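Local coordinates for protein cytochrome P450 RhF (Acinetobacter radioresistens, PDB 6RO8) that binds heme b as the P450 domain of a longer protein and probably works as a monooxygenase, with peroxygenase activity also ascribed to the heme domain, at residues E103-G108 with V213-G218; K150-F155 with S399-D404; L285-A288 with V292-K295; T325-S328 with V333-R336. All coordinates share one frame; numbering follows the deposited sequence.

The four contacts illustrate how a mainly helical P450 domain is held together outside the heme pocket itself. Contacts 2 and 3 lie on the same side of the chain's centre, with centres 16 Å apart, and they join directly: Trp293 NE1 reaches Pro403 O at 3.0 Å, a probable hydrogen bond. Contact 1 stands across the chain's centre from contact 3, 43 Å between centres, and contact 4 is farthest from contact 2, at 52 Å. The side chain of Leu286 is about 13 Å from the heme, that of Tyr107 about 12 Å from the bound histidine, and that of Phe335 about 8 Å from the side chain of heme-binding Arg322.

Contact 1 (E103-G108 with V213-G218); sequences EKYKYG and VAEGVG
Tyr105 and Glu215 supply the one hydrogen bond between these segments: Tyr105 OH donates to Glu215 OE1 at 2.6 Å. The bond is accepted on the syn lone pair of OE1, the side facing OE2, and the carboxylate stands nearly upright against the ring, their planes 84° apart. A bend at chi2 (-65°) brings the acid back to the ring edge. Gln219 NE2 also donates to OE1, which leaves this oxygen gripped by two bonds.

Ring also packs on backbone. Gly218, without a side chain, lets the Tyr105 ring lie against its main chain; Gly218 C sits 3.6 Å above one face, shifted toward the rim, and Lys104 CD lies over the rim of the opposite face.

The apolar part belongs to Tyr107 and Val217. The CE1 of Tyr107 approaches CG1 of Val217 at 3.5 Å, and the same ring meets Trp221 edge-to-face.

Within 103-108, Lys106 NZ forms a salt bridge with Glu103 OE1, its hydrogen bond weak. Lys106 has a positive phi and is the C-prime residue of a Schellman motif, with Tyr107 N bonded to Leu102 O and Lys106 N to Glu103 O. This Schellman end of helix 96-104, probably the B' helix of P450s, places Tyr105 and Tyr107 against helix 207-233, probably the G helix of the distal lid.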
loop_
_atom_site.group_PDB
_atom_site.type_symbol
_atom_site.label_atom_id
_atom_site.label_comp_id
_atom_site.label_asym_id
_atom_site.label_seq_id
_atom_site.Cartn_x
_atom_site.Cartn_y
_atom_site.Cartn_z
ATOM N N GLU A 103 -4.727 -1.923 25.854
ATOM C CA GLU A 103 -4.901 -1.029 26.993
ATOM C C GLU A 103 -3.633 -0.954 27.833
ATOM O O GLU A 103 -3.281 0.114 28.350
ATOM C CB GLU A 103 -6.075 -1.504 27.851
ATOM C CG GLU A 103 -7.393 -0.859 27.521
ATOM C CD GLU A 103 -7.464 0.558 28.016
ATOM O OE1 GLU A 103 -6.821 0.859 29.044
ATOM O OE2 GLU A 103 -8.156 1.371 27.371
ATOM N N LYS A 104 -2.941 -2.090 27.995
ATOM C CA LYS A 104 -1.683 -2.103 28.732
ATOM C C LYS A 104 -0.684 -1.136 28.114
ATOM O O LYS A 104 0.027 -0.426 28.831
ATOM C CB LYS A 104 -1.111 -3.523 28.779
ATOM C CG LYS A 104 0.253 -3.625 29.471
ATOM C CD LYS A 104 1.306 -4.373 28.626
ATOM C CE LYS A 104 2.681 -4.427 29.338
ATOM N NZ LYS A 104 3.577 -3.252 29.031
ATOM N N TYR A 105 -0.622 -1.083 26.786
ATOM C CA TYR A 105 0.259 -0.159 26.092
ATOM C C TYR A 105 -0.362 1.224 25.901
ATOM O O TYR A 105 0.241 2.067 25.227
ATOM C CB TYR A 105 0.681 -0.752 24.737
ATOM C CG TYR A 105 1.552 -1.977 24.906
ATOM C CD1 TYR A 105 2.906 -1.856 25.208
ATOM C CD2 TYR A 105 1.017 -3.249 24.805
ATOM C CE1 TYR A 105 3.701 -2.969 25.391
ATOM C CE2 TYR A 105 1.806 -4.366 24.979
ATOM C CZ TYR A 105 3.146 -4.222 25.276
ATOM O OH TYR A 105 3.931 -5.341 25.459
ATOM N N LYS A 106 -1.521 1.480 26.505
ATOM C CA LYS A 106 -2.282 2.714 26.297
ATOM C C LYS A 106 -2.298 3.098 24.820
ATOM O O LYS A 106 -1.983 4.224 24.434
ATOM C CB LYS A 106 -1.742 3.860 27.160
ATOM C CG LYS A 106 -1.849 3.629 28.668
ATOM C CD LYS A 106 -3.288 3.677 29.179
ATOM C CE LYS A 106 -3.413 3.152 30.629
ATOM N NZ LYS A 106 -4.508 2.141 30.818
ATOM N N TYR A 107 -2.667 2.130 23.988
ATOM C CA TYR A 107 -2.648 2.313 22.541
ATOM C C TYR A 107 -3.652 3.381 22.132
ATOM O O TYR A 107 -4.823 3.331 22.516
ATOM C CB TYR A 107 -2.963 0.979 21.866
ATOM C CG TYR A 107 -2.994 0.941 20.361
ATOM C CD1 TYR A 107 -1.816 0.924 19.616
ATOM C CD2 TYR A 107 -4.202 0.835 19.683
ATOM C CE1 TYR A 107 -1.842 0.841 18.215
ATOM C CE2 TYR A 107 -4.246 0.757 18.299
ATOM C CZ TYR A 107 -3.068 0.756 17.567
ATOM O OH TYR A 107 -3.131 0.675 16.189
ATOM N N GLY A 108 -3.192 4.354 21.352
ATOM C CA GLY A 108 -4.028 5.508 21.095
ATOM C C GLY A 108 -4.061 5.934 19.648
ATOM O O GLY A 108 -4.153 7.127 19.343
ATOM N N VAL A 213 -0.442 -10.698 17.863
ATOM C CA VAL A 213 -0.569 -9.509 17.024
ATOM C C VAL A 213 -0.868 -8.287 17.881
ATOM O O VAL A 213 -0.303 -7.205 17.660
ATOM C CB VAL A 213 -1.645 -9.720 15.940
ATOM C CG1 VAL A 213 -1.686 -8.528 15.028
ATOM C CG2 VAL A 213 -1.346 -10.974 15.130
ATOM N N ALA A 214 -1.755 -8.443 18.874
ATOM C CA ALA A 214 -2.063 -7.337 19.774
ATOM C C ALA A 214 -0.818 -6.886 20.528
ATOM O O ALA A 214 -0.514 -5.687 20.586
ATOM C CB ALA A 214 -3.176 -7.735 20.741
ATOM N N GLU A 215 -0.091 -7.838 21.123
ATOM C CA GLU A 215 1.213 -7.531 21.704
ATOM C C GLU A 215 2.097 -6.780 20.709
ATOM O O GLU A 215 2.623 -5.704 21.015
ATOM C CB GLU A 215 1.890 -8.821 22.165
ATOM C CG GLU A 215 1.599 -9.173 23.614
ATOM C CD GLU A 215 2.182 -8.157 24.581
ATOM O OE1 GLU A 215 3.064 -7.374 24.165
ATOM O OE2 GLU A 215 1.755 -8.135 25.757
ATOM N N GLY A 216 2.244 -7.324 19.495
ATOM C CA GLY A 216 3.078 -6.673 18.497
ATOM C C GLY A 216 2.626 -5.262 18.187
ATOM O O GLY A 216 3.430 -4.326 18.161
ATOM N N VAL A 217 1.327 -5.090 17.948
ATOM C CA VAL A 217 0.776 -3.762 17.696
ATOM C C VAL A 217 1.015 -2.849 18.896
ATOM O O VAL A 217 1.429 -1.691 18.744
ATOM C CB VAL A 217 -0.721 -3.885 17.346
ATOM C CG1 VAL A 217 -1.427 -2.541 17.439
ATOM C CG2 VAL A 217 -0.883 -4.485 15.958
ATOM N N GLY A 218 0.773 -3.356 20.108
ATOM C CA GLY A 218 0.979 -2.539 21.291
ATOM C C GLY A 218 2.418 -2.080 21.427
ATOM O O GLY A 218 2.693 -0.894 21.635
#

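Contact 2 (K150-F155 with S399-D404); sequences KKVDGF and SRRIPD
Val152 and Asp153 meet the guanidinium of Arg401 from two directions, and Phe155, further along helix 134-155, turns to Ile402. The CB of Val152 points toward 399-404, and the CG2 branch lies over one face of the guanidinium, off centre toward NH1. CG2 occupies the slot between the backbone N and the carbonyl carbon (chi1 -44° for its sister CG1), which aims this methyl across the gap.

Asp153, the next residue, meets the same group near its edge, slightly out of the guanidinium plane. Both amino nitrogens converge on OD1 within one salt bridge. Arg401 NH2 gives Asp153 OD1 the shorter bond, at 2.9 Å and with an N-H...O angle of 148°. The bond from Arg401 NH1 to Asp153 OD1, 3.3 Å long, is weak. The approach of NH2 runs close to the C-O axis of the acid, and the two planes are turned 60° from each other, so this is a single-oxygen grip and not a flat pairing of two oxygens with two nitrogens. Glu397 OE1 forms a further salt bridge with NH1, so that two acids share the guanidinium and fix its position.

At Phe155, the last residue of helix 134-155, CE1 approaches Ile402 CD1 at 4.4 Å, a loose apolar touch, and Val152 CA lies over one face of the ring.

Around this seam, helix 163-168 packs on Val152 and Phe155 through Met167, Trp430 touches both Phe155 and Ile402, and helix 290-298 lies against Ser399, at the end of helix 384-401, probably the L helix of P450s.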
loop_
_atom_site.group_PDB
_atom_site.type_symbol
_atom_site.label_atom_id
_atom_site.label_comp_id
_atom_site.label_asym_id
_atom_site.label_seq_id
_atom_site.Cartn_x
_atom_site.Cartn_y
_atom_site.Cartn_z
ATOM N N LYS A 150 24.935 -1.532 -4.158
ATOM C CA LYS A 150 25.718 -2.333 -3.222
ATOM C C LYS A 150 25.023 -3.643 -2.902
ATOM O O LYS A 150 25.682 -4.676 -2.755
ATOM C CB LYS A 150 26.000 -1.534 -1.949
ATOM C CG LYS A 150 26.501 -0.146 -2.248
ATOM C CD LYS A 150 26.853 0.665 -1.013
ATOM C CE LYS A 150 28.346 0.693 -0.749
ATOM N NZ LYS A 150 28.609 1.026 0.679
ATOM N N LYS A 151 23.695 -3.625 -2.798
ATOM C CA LYS A 151 22.988 -4.866 -2.505
ATOM C C LYS A 151 23.217 -5.898 -3.604
ATOM O O LYS A 151 23.567 -7.051 -3.316
ATOM C CB LYS A 151 21.501 -4.600 -2.301
ATOM C CG LYS A 151 21.166 -4.284 -0.850
ATOM C CD LYS A 151 21.318 -5.521 0.028
ATOM C CE LYS A 151 21.923 -5.208 1.395
ATOM N NZ LYS A 151 20.933 -4.804 2.441
ATOM N N VAL A 152 23.056 -5.505 -4.870
ATOM C CA VAL A 152 23.317 -6.468 -5.929
ATOM C C VAL A 152 24.808 -6.714 -6.087
ATOM O O VAL A 152 25.200 -7.773 -6.584
ATOM C CB VAL A 152 22.696 -6.045 -7.270
ATOM C CG1 VAL A 152 21.269 -5.532 -7.079
ATOM C CG2 VAL A 152 23.524 -5.018 -7.930
ATOM N N ASP A 153 25.661 -5.782 -5.660
ATOM C CA ASP A 153 27.075 -6.120 -5.577
ATOM C C ASP A 153 27.254 -7.355 -4.710
ATOM O O ASP A 153 28.121 -8.195 -4.974
ATOM C CB ASP A 153 27.884 -4.944 -5.023
ATOM C CG ASP A 153 28.256 -3.917 -6.095
ATOM O OD1 ASP A 153 28.072 -4.199 -7.303
ATOM O OD2 ASP A 153 28.733 -2.819 -5.721
ATOM N N GLY A 154 26.388 -7.513 -3.710
ATOM C CA GLY A 154 26.547 -8.608 -2.773
ATOM C C GLY A 154 26.110 -9.947 -3.334
ATOM O O GLY A 154 26.733 -10.973 -3.063
ATOM N N PHE A 155 25.036 -9.971 -4.108
ATOM C CA PHE A 155 24.475 -11.251 -4.509
ATOM C C PHE A 155 24.666 -11.571 -5.984
ATOM O O PHE A 155 24.355 -12.694 -6.397
ATOM C CB PHE A 155 22.980 -11.326 -4.128
ATOM C CG PHE A 155 22.062 -10.409 -4.912
ATOM C CD1 PHE A 155 21.681 -10.711 -6.215
ATOM C CD2 PHE A 155 21.500 -9.294 -4.307
ATOM C CE1 PHE A 155 20.802 -9.893 -6.911
ATOM C CE2 PHE A 155 20.619 -8.473 -5.002
ATOM C CZ PHE A 155 20.265 -8.776 -6.302
ATOM N N SER A 399 17.970 -4.981 -14.702
ATOM C CA SER A 399 17.967 -5.232 -16.138
ATOM C C SER A 399 19.264 -4.793 -16.791
ATOM O O SER A 399 19.618 -5.314 -17.854
ATOM C CB SER A 399 16.788 -4.525 -16.792
ATOM O OG SER A 399 16.926 -3.122 -16.653
ATOM N N ARG A 400 19.978 -3.857 -16.169
ATOM C CA ARG A 400 21.263 -3.425 -16.702
ATOM C C ARG A 400 22.333 -4.479 -16.478
ATOM O O ARG A 400 23.088 -4.822 -17.397
ATOM C CB ARG A 400 21.691 -2.114 -16.052
ATOM C CG ARG A 400 22.808 -1.435 -16.771
ATOM C CD ARG A 400 23.139 -0.115 -16.120
ATOM N NE ARG A 400 23.984 -0.282 -14.945
ATOM C CZ ARG A 400 23.620 0.082 -13.723
ATOM N NH1 ARG A 400 22.430 0.630 -13.535
ATOM N NH2 ARG A 400 24.441 -0.100 -12.691
ATOM N N ARG A 401 22.407 -5.011 -15.261
ATOM C CA ARG A 401 23.522 -5.855 -14.877
ATOM C C ARG A 401 23.211 -7.341 -14.940
ATOM O O ARG A 401 24.145 -8.152 -14.981
ATOM C CB ARG A 401 23.988 -5.478 -13.471
ATOM C CG ARG A 401 24.325 -4.009 -13.362
ATOM C CD ARG A 401 24.665 -3.640 -11.954
ATOM N NE ARG A 401 25.598 -4.586 -11.362
ATOM C CZ ARG A 401 26.046 -4.491 -10.118
ATOM N NH1 ARG A 401 25.620 -3.489 -9.354
ATOM N NH2 ARG A 401 26.903 -5.392 -9.639
ATOM N N ILE A 402 21.940 -7.723 -14.947
ATOM C CA ILE A 402 21.578 -9.125 -15.108
ATOM C C ILE A 402 20.510 -9.218 -16.188
ATOM O O ILE A 402 19.339 -9.488 -15.879
ATOM C CB ILE A 402 21.066 -9.730 -13.795
ATOM C CG1 ILE A 402 21.894 -9.271 -12.595
ATOM C CG2 ILE A 402 21.089 -11.215 -13.890
ATOM C CD1 ILE A 402 21.400 -9.855 -11.280
ATOM N N PRO A 403 20.843 -8.973 -17.453
ATOM C CA PRO A 403 19.802 -9.010 -18.496
ATOM C C PRO A 403 19.233 -10.400 -18.762
ATOM O O PRO A 403 18.149 -10.497 -19.355
ATOM C CB PRO A 403 20.522 -8.454 -19.731
ATOM C CG PRO A 403 21.976 -8.621 -19.434
ATOM C CD PRO A 403 22.131 -8.472 -17.969
ATOM N N ASP A 404 19.915 -11.474 -18.354
ATOM C CA ASP A 404 19.354 -12.815 -18.476
ATOM C C ASP A 404 18.540 -13.220 -17.249
ATOM O O ASP A 404 18.174 -14.391 -17.124
ATOM C CB ASP A 404 20.460 -13.847 -18.754
ATOM C CG ASP A 404 21.394 -14.066 -17.570
ATOM O OD1 ASP A 404 21.764 -13.084 -16.895
ATOM O OD2 ASP A 404 21.768 -15.234 -17.319
#

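Contact 3 (L285-A288 with V292-K295); sequences LLLA and VWKK
Trp293 reaches back from helix 290-298 to the last turns of helix 273-288, where Leu286 and Leu287 receive it. Its CB starts the contact, resting 3.5 Å from Leu286 O. The CG that follows is anti to the backbone N (chi1 177°), which sets the indole alongside Leu287, the two side chains pointing the same way. At the ring fusion, CD2 and CE2 of Trp293 lie 3.5 Å from Leu287 CD2, and Trp293 CE3 also passes 4.1 Å from Leu286 CB. The Leu287 CD2 methyl sits almost exactly over the middle of the six-membered ring, 3.3 Å from its centroid and only 3° off the normal, a face-on CH-pi contact.

The two helices follow each other almost directly in the chain; they probably correspond to the end of the long distal helix and to the J helix of the P450 fold. Farther out, the CZ3 and CH2 of Trp293 each stay 3.6 Å from Leu287 CD2. On the five-membered ring, NE1 is satisfied by a hydrogen bond to Pro403 O. One residue before the tryptophan, Val292 sends CG1 to Leu286 CD2 at 3.6 Å.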
loop_
_atom_site.group_PDB
_atom_site.type_symbol
_atom_site.label_atom_id
_atom_site.label_comp_id
_atom_site.label_asym_id
_atom_site.label_seq_id
_atom_site.Cartn_x
_atom_site.Cartn_y
_atom_site.Cartn_z
ATOM N N LEU A 285 6.049 -9.458 -12.741
ATOM C CA LEU A 285 5.365 -9.240 -14.010
ATOM C C LEU A 285 6.340 -9.193 -15.176
ATOM O O LEU A 285 6.173 -9.916 -16.166
ATOM C CB LEU A 285 4.586 -7.932 -13.947
ATOM C CG LEU A 285 3.099 -7.944 -13.668
ATOM C CD1 LEU A 285 2.613 -6.517 -13.752
ATOM C CD2 LEU A 285 2.398 -8.820 -14.683
ATOM N N LEU A 286 7.358 -8.329 -15.088
ATOM C CA LEU A 286 8.240 -8.090 -16.223
ATOM C C LEU A 286 9.195 -9.249 -16.477
ATOM O O LEU A 286 9.555 -9.497 -17.631
ATOM C CB LEU A 286 9.026 -6.787 -16.015
ATOM C CG LEU A 286 8.206 -5.514 -15.727
ATOM C CD1 LEU A 286 9.074 -4.396 -15.120
ATOM C CD2 LEU A 286 7.436 -4.984 -16.957
ATOM N N LEU A 287 9.631 -9.953 -15.429
ATOM C CA LEU A 287 10.530 -11.090 -15.611
ATOM C C LEU A 287 9.831 -12.277 -16.241
ATOM O O LEU A 287 10.511 -13.193 -16.733
ATOM C CB LEU A 287 11.141 -11.519 -14.278
ATOM C CG LEU A 287 12.312 -10.671 -13.787
ATOM C CD1 LEU A 287 12.956 -11.339 -12.596
ATOM C CD2 LEU A 287 13.322 -10.472 -14.872
ATOM N N ALA A 288 8.499 -12.275 -16.244
ATOM C CA ALA A 288 7.744 -13.382 -16.803
ATOM C C ALA A 288 7.427 -13.192 -18.279
ATOM O O ALA A 288 7.211 -14.184 -18.983
ATOM C CB ALA A 288 6.451 -13.589 -16.014
ATOM N N VAL A 292 8.837 -8.499 -23.062
ATOM C CA VAL A 292 8.816 -7.215 -22.361
ATOM C C VAL A 292 10.164 -6.941 -21.695
ATOM O O VAL A 292 10.645 -5.801 -21.677
ATOM C CB VAL A 292 7.648 -7.181 -21.348
ATOM C CG1 VAL A 292 7.849 -6.071 -20.317
ATOM C CG2 VAL A 292 6.317 -6.993 -22.073
ATOM N N TRP A 293 10.809 -7.982 -21.164
ATOM C CA TRP A 293 12.014 -7.772 -20.367
ATOM C C TRP A 293 13.183 -7.313 -21.234
ATOM O O TRP A 293 13.928 -6.393 -20.860
ATOM C CB TRP A 293 12.366 -9.059 -19.619
ATOM C CG TRP A 293 13.627 -8.982 -18.811
ATOM C CD1 TRP A 293 14.817 -9.555 -19.109
ATOM C CD2 TRP A 293 13.816 -8.289 -17.567
ATOM N NE1 TRP A 293 15.742 -9.269 -18.134
ATOM C CE2 TRP A 293 15.153 -8.494 -17.174
ATOM C CE3 TRP A 293 12.985 -7.524 -16.749
ATOM C CZ2 TRP A 293 15.682 -7.958 -16.004
ATOM C CZ3 TRP A 293 13.510 -6.988 -15.587
ATOM C CH2 TRP A 293 14.846 -7.205 -15.226
ATOM N N LYS A 294 13.373 -7.937 -22.401
ATOM C CA LYS A 294 14.480 -7.484 -23.228
ATOM C C LYS A 294 14.183 -6.142 -23.861
ATOM O O LYS A 294 15.116 -5.390 -24.148
ATOM C CB LYS A 294 14.846 -8.546 -24.270
ATOM C CG LYS A 294 15.502 -9.794 -23.624
ATOM C CD LYS A 294 17.063 -9.872 -23.875
ATOM C CE LYS A 294 17.754 -10.445 -22.603
ATOM N NZ LYS A 294 17.257 -11.814 -22.182
ATOM N N LYS A 295 12.904 -5.806 -24.048
ATOM C CA LYS A 295 12.573 -4.431 -24.395
ATOM C C LYS A 295 13.037 -3.469 -23.303
ATOM O O LYS A 295 13.608 -2.410 -23.606
ATOM C CB LYS A 295 11.074 -4.280 -24.658
ATOM C CG LYS A 295 10.735 -4.077 -26.129
ATOM C CD LYS A 295 9.268 -4.390 -26.471
ATOM C CE LYS A 295 9.061 -5.873 -26.702
ATOM N NZ LYS A 295 9.564 -6.293 -28.040
#

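Contact 4 (T325-S328 with V333-R336); sequences TTES and VKFR
Ser328 and Phe335 form the tight half of this contact, a hydrogen-bonded antiparallel pair with both side chains on the same face of the sheet. Phe335 N donates to Ser328 O at 2.7 Å with an N-H...O angle of 167°, although it comes in 24° out of the carbonyl plane. The return bond, Ser328 N to Phe335 O, is longer at 3.2 Å and more bent, but lies in the carbonyl plane. Ser328 OG, turned between its backbone N and carbonyl carbon (chi1 43°), gives a hydrogen bond to Thr326 O and lies near the ring plane at its edge, 4.1 Å from Phe335 CD2.

Strands 328-330 and 333-335 make a small beta hairpin of two strands joined by a short turn. On the face that carries Ser328 and Phe335, the phenylalanine is buried, meeting Trp64 edge-to-face and touching Phe82 and Ile55 of neighbouring strands.

The exposed side is much slacker. Glu327 extends beyond CG and crosses the bent chain of Lys334 obliquely, yet Glu327 OE2 and Lys334 NZ stay 4.0 Å apart, too far for a salt bridge and at most a long-range attraction. Lys334 also touches a crystal neighbour, so its position may partly reflect the lattice. Arg336 turns its CB away from 325-328, while its backbone N is held by Asp339 OD2.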
loop_
_atom_site.group_PDB
_atom_site.type_symbol
_atom_site.label_atom_id
_atom_site.label_comp_id
_atom_site.label_asym_id
_atom_site.label_seq_id
_atom_site.Cartn_x
_atom_site.Cartn_y
_atom_site.Cartn_z
ATOM N N THR A 325 -21.104 9.041 5.139
ATOM C CA THR A 325 -21.438 9.989 6.194
ATOM C C THR A 325 -22.855 10.542 6.090
ATOM O O THR A 325 -23.426 10.943 7.110
ATOM C CB THR A 325 -20.447 11.155 6.174
ATOM O OG1 THR A 325 -20.411 11.710 4.853
ATOM C CG2 THR A 325 -19.044 10.678 6.560
ATOM N N THR A 326 -23.422 10.609 4.886
ATOM C CA THR A 326 -24.835 10.903 4.694
ATOM C C THR A 326 -25.347 9.988 3.598
ATOM O O THR A 326 -24.568 9.498 2.782
ATOM C CB THR A 326 -25.082 12.369 4.310
ATOM O OG1 THR A 326 -26.501 12.618 4.219
ATOM C CG2 THR A 326 -24.413 12.678 2.978
ATOM N N GLU A 327 -26.656 9.740 3.568
ATOM C CA GLU A 327 -27.118 8.863 2.506
ATOM C C GLU A 327 -26.821 9.500 1.153
ATOM O O GLU A 327 -26.723 10.723 1.012
ATOM C CB GLU A 327 -28.600 8.490 2.634
ATOM C CG GLU A 327 -29.537 9.454 3.293
ATOM C CD GLU A 327 -30.980 8.939 3.232
ATOM O OE1 GLU A 327 -31.876 9.543 3.859
ATOM O OE2 GLU A 327 -31.205 7.906 2.553
ATOM N N SER A 328 -26.620 8.640 0.169
ATOM C CA SER A 328 -25.955 8.987 -1.075
ATOM C C SER A 328 -26.237 7.856 -2.046
ATOM O O SER A 328 -26.706 6.785 -1.654
ATOM C CB SER A 328 -24.454 9.164 -0.853
ATOM O OG SER A 328 -23.967 8.130 -0.008
ATOM N N VAL A 333 -27.236 2.717 -6.722
ATOM C CA VAL A 333 -27.207 2.029 -5.433
ATOM C C VAL A 333 -27.144 3.087 -4.335
ATOM O O VAL A 333 -26.243 3.934 -4.349
ATOM C CB VAL A 333 -26.011 1.067 -5.343
ATOM C CG1 VAL A 333 -26.046 0.241 -4.047
ATOM C CG2 VAL A 333 -25.981 0.174 -6.562
ATOM N N LYS A 334 -28.085 3.044 -3.387
ATOM C CA LYS A 334 -28.115 4.037 -2.316
ATOM C C LYS A 334 -27.389 3.504 -1.087
ATOM O O LYS A 334 -27.493 2.319 -0.759
ATOM C CB LYS A 334 -29.565 4.440 -1.964
ATOM C CG LYS A 334 -29.679 5.944 -1.570
ATOM C CD LYS A 334 -30.991 6.674 -1.972
ATOM C CE LYS A 334 -30.722 8.167 -2.321
ATOM N NZ LYS A 334 -30.199 9.024 -1.196
ATOM N N PHE A 335 -26.622 4.379 -0.437
ATOM C CA PHE A 335 -25.826 4.037 0.739
ATOM C C PHE A 335 -26.372 4.759 1.962
ATOM O O PHE A 335 -26.705 5.945 1.889
ATOM C CB PHE A 335 -24.345 4.415 0.558
ATOM C CG PHE A 335 -23.661 3.726 -0.591
ATOM C CD1 PHE A 335 -23.717 2.343 -0.740
ATOM C CD2 PHE A 335 -22.924 4.468 -1.499
ATOM C CE1 PHE A 335 -23.079 1.723 -1.795
ATOM C CE2 PHE A 335 -22.274 3.858 -2.550
ATOM C CZ PHE A 335 -22.351 2.482 -2.703
ATOM N N ARG A 336 -26.427 4.059 3.091
ATOM C CA ARG A 336 -26.866 4.679 4.334
ATOM C C ARG A 336 -25.664 5.241 5.075
ATOM O O ARG A 336 -24.561 4.689 5.007
ATOM C CB ARG A 336 -27.609 3.663 5.213
ATOM C CG ARG A 336 -27.965 4.133 6.654
ATOM C CD ARG A 336 -28.741 5.475 6.726
ATOM N NE ARG A 336 -28.227 6.363 7.781
ATOM C CZ ARG A 336 -28.570 6.316 9.071
ATOM N NH1 ARG A 336 -29.469 5.437 9.503
ATOM N NH2 ARG A 336 -28.026 7.171 9.935
#